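PDB 5IHS: endoglucanase, glycoside hydrolase family 5 protein from Cytophaga hutchinsonii, which probably hydrolyses internal beta-1,4-glucosidic bonds of cellulose as a TIM-barrel endoglucanase. Local coordinates for residues I122-H127 / P133-R138; R138-M143 / E176-K181. All blocks are in the same frame, centred on the assembly; numbering follows the deposited sequence. Where two conformers were deposited one is given.

Both contacts use helix 133-147, and they follow one another along it. Contact 1 ties its first turns to barrel strand 119-125 and is buried. Contact 2 ties the next turns to helix 167-185 and lies further out, about 18 Å from the chain centre against 14 Å, both measured from the contact centres. The first is a single tyrosine side chain meeting two alanines, with no hydrogen bond across it. The second has a buried apolar half and a more exposed half that includes a water bridge, described for one conformer of Ser141. The two meet where Tyr124 CB packs on Phe140 CE2 at 3.6 Å. Arg138 belongs to both ranges.

Contact 1 (I122-H127 / P133-R138); sequences IDYHSH and PAAAQR
Tyr124 and Ala136 bring the two backbones together, with their CA atoms 7.8 Å apart. Residues 122-125 are the end of a barrel strand, and 133-138 begin the helix that follows. No hydrogen bond joins the two segments. Tyr124 spans the gap alone from the strand side. Its CG stands anti to the backbone N (chi1 -160°), which sends the ring out to the helix. The phenol end does the touching: Tyr124 CZ lies 3.6 Å from Ala136 CB, and the ring meets that methyl obliquely. The hydroxyl rests against the helix backbone, with Tyr124 OH 3.5 Å from Ala136 N. Ala135 CB adds a looser touch at the same oxygen. The small alanines let the ring come close to the helix. A leucine in place of Tyr124 would probably lose the touch at the Ala136 backbone and leave a gap between strand and helix. The contact belongs to the beta-alpha-beta unit of strand 119-125, helix 133-147 and strand 153-156. Tyr174 of helix 167-185 touches both Tyr124 and Ala136, and Met88 of strand 83-89 also packs on Tyr124.

Contact 2 (R138-M143 / E176-K181); sequences RFFSEM and EGVITK
Phe140 and Val178 form the apolar part of this contact. The CA atoms of Phe140 and Val178 are 7.0 Å apart. A single methyl of the valine, CG1, does the touching. Val178 CG1 lies 3.6 Å from Phe140 CD2 and also packs against CG and CB, so it meets the root of the side chain and one flank of the ring. The approach to the ring is oblique. With chi1 at 175°, Val178 sets CG1 opposite its own backbone N and against the phenylalanine. The ring of Phe139 lends a second apolar partner within the same helix: its CD2 sits 3.8 Å above the plane of the Phe140 ring, over the centre. Val157 touches both Phe140 and Val178, and Ile122 of strand 119-125 packs on Phe140.

The two segments are neighbouring helices, 133-147 and 167-185, on the outside of an eight-stranded TIM barrel. Strand 153-156 comes between them in the chain. Their contact is packing within the outer helical layer.

The polar part lies at Ser141 and Lys181, where the backbones come nearer, with CA atoms 5.6 Å apart. Ser141 has two conformers, and its hydroxyl contacts are those of one of them. In that conformer Ser141 OG lies against the aliphatic part of the lysine, 3.4 Å from Lys181 CB. CD of the same chain comes almost as near. The lysine chain bends at chi2 (-75°), which brings CD back beside the serine oxygen, while its far end leads away. No direct hydrogen bond crosses between the helices. Instead, with the serine so placed, one water donates to Ser141 OG at 2.8 Å and to Lys181 O at 2.8 Å. The same hydroxyl position is also hydrogen-bonded to Gln137 O, one turn earlier in its own helix. Gln137 itself packs on both Val178 and Lys181.

Contact 1 (I122-H127 / P133-R138)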
loop_
_atom_site.group_PDB
_atom_site.type_symbol
_atom_site.label_atom_id
_atom_site.label_comp_id
_atom_site.label_asym_id
_atom_site.label_seq_id
_atom_site.Cartn_x
_atom_site.Cartn_y
_atom_site.Cartn_z
ATOM N N ILE A 122 2.552 2.751 5.909
ATOM C CA ILE A 122 3.456 2.000 6.770
ATOM C C ILE A 122 2.948 0.562 6.761
ATOM O O ILE A 122 1.955 0.255 7.420
ATOM C CB ILE A 122 3.490 2.575 8.189
ATOM C CG1 ILE A 122 3.996 4.020 8.187
ATOM C CG2 ILE A 122 4.343 1.694 9.109
ATOM C CD1 ILE A 122 3.867 4.709 9.520
ATOM N N ASP A 123 3.615 -0.316 5.993
ATOM C CA ASP A 123 3.178 -1.694 5.756
ATOM C C ASP A 123 3.999 -2.685 6.578
ATOM O O ASP A 123 5.216 -2.829 6.388
ATOM C CB ASP A 123 3.277 -1.983 4.257
ATOM C CG ASP A 123 3.320 -3.464 3.889
ATOM O OD1 ASP A 123 2.685 -4.306 4.554
ATOM O OD2 ASP A 123 4.010 -3.745 2.851
ATOM N N TYR A 124 3.315 -3.374 7.493
ATOM C CA TYR A 124 3.870 -4.486 8.262
ATOM C C TYR A 124 3.828 -5.695 7.337
ATOM O O TYR A 124 2.805 -6.372 7.204
ATOM C CB TYR A 124 3.042 -4.677 9.524
ATOM C CG TYR A 124 3.713 -5.440 10.640
ATOM C CD1 TYR A 124 4.744 -4.857 11.379
ATOM C CD2 TYR A 124 3.320 -6.722 10.981
ATOM C CE1 TYR A 124 5.359 -5.534 12.413
ATOM C CE2 TYR A 124 3.933 -7.405 12.025
ATOM C CZ TYR A 124 4.955 -6.804 12.731
ATOM O OH TYR A 124 5.589 -7.447 13.770
ATOM N N HIS A 125 4.951 -5.937 6.658
ATOM C CA HIS A 125 4.974 -6.803 5.482
ATOM C C HIS A 125 5.205 -8.246 5.919
ATOM O O HIS A 125 6.284 -8.823 5.770
ATOM C CB HIS A 125 5.994 -6.305 4.466
ATOM C CG HIS A 125 5.726 -6.790 3.081
ATOM N ND1 HIS A 125 4.802 -6.191 2.254
ATOM C CD2 HIS A 125 6.258 -7.824 2.384
ATOM C CE1 HIS A 125 4.791 -6.823 1.097
ATOM N NE2 HIS A 125 5.658 -7.825 1.149
ATOM N N SER A 126 4.141 -8.808 6.487
ATOM C CA SER A 126 4.141 -10.120 7.111
ATOM C C SER A 126 3.084 -11.031 6.500
ATOM O O SER A 126 2.031 -10.578 6.042
ATOM C CB SER A 126 3.840 -9.980 8.607
ATOM O OG SER A 126 3.793 -11.236 9.265
ATOM N N HIS A 127 3.382 -12.337 6.547
ATOM C CA HIS A 127 2.448 -13.413 6.231
ATOM C C HIS A 127 1.969 -14.159 7.471
ATOM O O HIS A 127 1.240 -15.149 7.341
ATOM C CB HIS A 127 3.092 -14.433 5.277
ATOM C CG HIS A 127 3.393 -13.902 3.910
ATOM N ND1 HIS A 127 2.435 -13.335 3.101
ATOM C CD2 HIS A 127 4.553 -13.864 3.209
ATOM C CE1 HIS A 127 2.998 -12.971 1.959
ATOM N NE2 HIS A 127 4.279 -13.296 1.991
ATOM N N PRO A 133 1.984 -10.986 18.076
ATOM C CA PRO A 133 1.196 -9.754 18.193
ATOM C C PRO A 133 1.861 -8.697 19.039
ATOM O O PRO A 133 1.651 -7.505 18.786
ATOM C CB PRO A 133 -0.129 -10.232 18.800
ATOM C CG PRO A 133 0.240 -11.468 19.553
ATOM C CD PRO A 133 1.305 -12.130 18.707
ATOM N N ALA A 134 2.645 -9.080 20.047
ATOM C CA ALA A 134 3.273 -8.069 20.882
ATOM C C ALA A 134 4.280 -7.261 20.080
ATOM O O ALA A 134 4.372 -6.041 20.240
ATOM C CB ALA A 134 3.952 -8.715 22.092
ATOM N N ALA A 135 5.045 -7.926 19.215
ATOM C CA ALA A 135 6.002 -7.208 18.377
ATOM C C ALA A 135 5.288 -6.216 17.464
ATOM O O ALA A 135 5.728 -5.069 17.293
ATOM C CB ALA A 135 6.818 -8.205 17.560
ATOM N N ALA A 136 4.172 -6.635 16.873
ATOM C CA ALA A 136 3.434 -5.762 15.966
ATOM C C ALA A 136 2.820 -4.585 16.711
ATOM O O ALA A 136 2.850 -3.445 16.229
ATOM C CB ALA A 136 2.344 -6.565 15.259
ATOM N N GLN A 137 2.246 -4.847 17.886
ATOM C CA GLN A 137 1.661 -3.785 18.691
ATOM C C GLN A 137 2.721 -2.777 19.102
ATOM O O GLN A 137 2.471 -1.567 19.096
ATOM C CB GLN A 137 0.980 -4.388 19.919
ATOM C CG GLN A 137 -0.315 -5.113 19.591
ATOM C CD GLN A 137 -0.932 -5.772 20.807
ATOM O OE1 GLN A 137 -0.561 -5.484 21.954
ATOM N NE2 GLN A 137 -1.885 -6.660 20.571
ATOM N N ARG A 138 3.912 -3.256 19.458
ATOM C CA ARG A 138 4.990 -2.354 19.853
ATOM C C ARG A 138 5.383 -1.448 18.692
ATOM O O ARG A 138 5.514 -0.226 18.850
ATOM C CB ARG A 138 6.192 -3.179 20.336
ATOM C CG ARG A 138 7.372 -2.355 20.830
ATOM C CD ARG A 138 8.403 -3.218 21.575
ATOM N NE ARG A 138 8.970 -4.289 20.749
ATOM C CZ ARG A 138 8.710 -5.593 20.883
ATOM N NH1 ARG A 138 9.294 -6.466 20.072
ATOM N NH2 ARG A 138 7.886 -6.039 21.818
#

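Contact 2 (R138-M143 / E176-K181)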
loop_
_atom_site.group_PDB
_atom_site.type_symbol
_atom_site.label_atom_id
_atom_site.label_comp_id
_atom_site.label_asym_id
_atom_site.label_seq_id
_atom_site.Cartn_x
_atom_site.Cartn_y
_atom_site.Cartn_z
ATOM N N ARG A 138 3.912 -3.256 19.458
ATOM C CA ARG A 138 4.990 -2.354 19.853
ATOM C C ARG A 138 5.383 -1.448 18.692
ATOM O O ARG A 138 5.514 -0.226 18.850
ATOM C CB ARG A 138 6.192 -3.179 20.336
ATOM C CG ARG A 138 7.372 -2.355 20.830
ATOM C CD ARG A 138 8.403 -3.218 21.575
ATOM N NE ARG A 138 8.970 -4.289 20.749
ATOM C CZ ARG A 138 8.710 -5.593 20.883
ATOM N NH1 ARG A 138 9.294 -6.466 20.072
ATOM N NH2 ARG A 138 7.886 -6.039 21.818
ATOM N N PHE A 139 5.566 -2.040 17.510
ATOM C CA PHE A 139 5.940 -1.274 16.327
ATOM C C PHE A 139 4.904 -0.204 16.013
ATOM O O PHE A 139 5.239 0.969 15.807
ATOM C CB PHE A 139 6.099 -2.210 15.132
ATOM C CG PHE A 139 6.306 -1.479 13.840
ATOM C CD1 PHE A 139 7.506 -0.837 13.582
ATOM C CD2 PHE A 139 5.304 -1.420 12.886
ATOM C CE1 PHE A 139 7.703 -0.149 12.398
ATOM C CE2 PHE A 139 5.495 -0.731 11.702
ATOM C CZ PHE A 139 6.697 -0.091 11.456
ATOM N N PHE A 140 3.633 -0.596 15.945
ATOM C CA PHE A 140 2.606 0.362 15.570
ATOM C C PHE A 140 2.377 1.407 16.650
ATOM O O PHE A 140 2.073 2.559 16.323
ATOM C CB PHE A 140 1.327 -0.349 15.138
ATOM C CG PHE A 140 1.387 -0.803 13.714
ATOM C CD1 PHE A 140 1.366 0.128 12.690
ATOM C CD2 PHE A 140 1.521 -2.142 13.387
ATOM C CE1 PHE A 140 1.474 -0.260 11.362
ATOM C CE2 PHE A 140 1.618 -2.535 12.049
ATOM C CZ PHE A 140 1.588 -1.585 11.040
ATOM N N SER A 141 2.521 1.046 17.929
ATOM C CA SER A 141 2.453 2.051 18.988
ATOM C C SER A 141 3.537 3.105 18.805
ATOM O O SER A 141 3.294 4.309 18.962
ATOM C CB SER A 141 2.623 1.395 20.359
ATOM O OG SER A 141 1.515 0.596 20.702
ATOM N N GLU A 142 4.756 2.668 18.490
ATOM C CA GLU A 142 5.850 3.616 18.284
ATOM C C GLU A 142 5.574 4.530 17.098
ATOM O O GLU A 142 5.806 5.745 17.170
ATOM C CB GLU A 142 7.151 2.859 18.060
ATOM C CG GLU A 142 7.646 2.192 19.305
ATOM C CD GLU A 142 8.870 1.340 19.077
ATOM O OE1 GLU A 142 9.426 1.374 17.961
ATOM O OE2 GLU A 142 9.280 0.638 20.028
ATOM N N MET A 143 5.094 3.964 15.990
ATOM C CA MET A 143 4.824 4.777 14.814
ATOM C C MET A 143 3.698 5.761 15.079
ATOM O O MET A 143 3.782 6.929 14.685
ATOM C CB MET A 143 4.503 3.881 13.609
ATOM C CG MET A 143 5.653 2.997 13.119
ATOM S SD MET A 143 7.108 3.911 12.584
ATOM C CE MET A 143 8.077 3.754 14.041
ATOM N N GLU A 176 -7.666 -6.049 15.527
ATOM C CA GLU A 176 -8.314 -5.264 16.569
ATOM C C GLU A 176 -7.331 -4.876 17.670
ATOM O O GLU A 176 -7.375 -3.752 18.179
ATOM C CB GLU A 176 -9.525 -6.031 17.104
ATOM C CG GLU A 176 -10.669 -6.033 16.100
ATOM C CD GLU A 176 -11.831 -6.894 16.503
ATOM O OE1 GLU A 176 -11.613 -7.942 17.156
ATOM O OE2 GLU A 176 -12.967 -6.522 16.150
ATOM N N GLY A 177 -6.440 -5.794 18.058
ATOM C CA GLY A 177 -5.448 -5.467 19.068
ATOM C C GLY A 177 -4.498 -4.373 18.618
ATOM O O GLY A 177 -4.144 -3.482 19.393
ATOM N N VAL A 178 -4.060 -4.432 17.358
ATOM C CA VAL A 178 -3.163 -3.405 16.830
ATOM C C VAL A 178 -3.895 -2.074 16.657
ATOM O O VAL A 178 -3.353 -1.007 16.967
ATOM C CB VAL A 178 -2.498 -3.877 15.524
ATOM C CG1 VAL A 178 -1.652 -2.761 14.917
ATOM C CG2 VAL A 178 -1.620 -5.098 15.783
ATOM N N ILE A 179 -5.130 -2.110 16.154
ATOM C CA ILE A 179 -5.910 -0.881 15.995
ATOM C C ILE A 179 -6.046 -0.150 17.328
ATOM O O ILE A 179 -5.890 1.074 17.400
ATOM C CB ILE A 179 -7.277 -1.191 15.356
ATOM C CG1 ILE A 179 -7.096 -1.644 13.896
ATOM C CG2 ILE A 179 -8.208 0.017 15.423
ATOM C CD1 ILE A 179 -8.321 -2.327 13.327
ATOM N N THR A 180 -6.378 -0.877 18.397
ATOM C CA THR A 180 -6.508 -0.232 19.698
ATOM C C THR A 180 -5.222 0.484 20.078
ATOM O O THR A 180 -5.254 1.608 20.590
ATOM C CB THR A 180 -6.895 -1.269 20.751
ATOM O OG1 THR A 180 -8.177 -1.810 20.418
ATOM C CG2 THR A 180 -6.962 -0.646 22.138
ATOM N N LYS A 181 -4.078 -0.152 19.839
ATOM C CA LYS A 181 -2.799 0.477 20.156
ATOM C C LYS A 181 -2.557 1.730 19.316
ATOM O O LYS A 181 -2.102 2.757 19.835
ATOM C CB LYS A 181 -1.666 -0.530 19.999
ATOM C CG LYS A 181 -1.678 -1.640 21.041
ATOM C CD LYS A 181 -1.196 -1.151 22.404
ATOM C CE LYS A 181 -1.136 -2.274 23.421
ATOM N NZ LYS A 181 -2.485 -2.636 23.876
HETATM O O HOH W 1 -0.347 2.332 21.937
#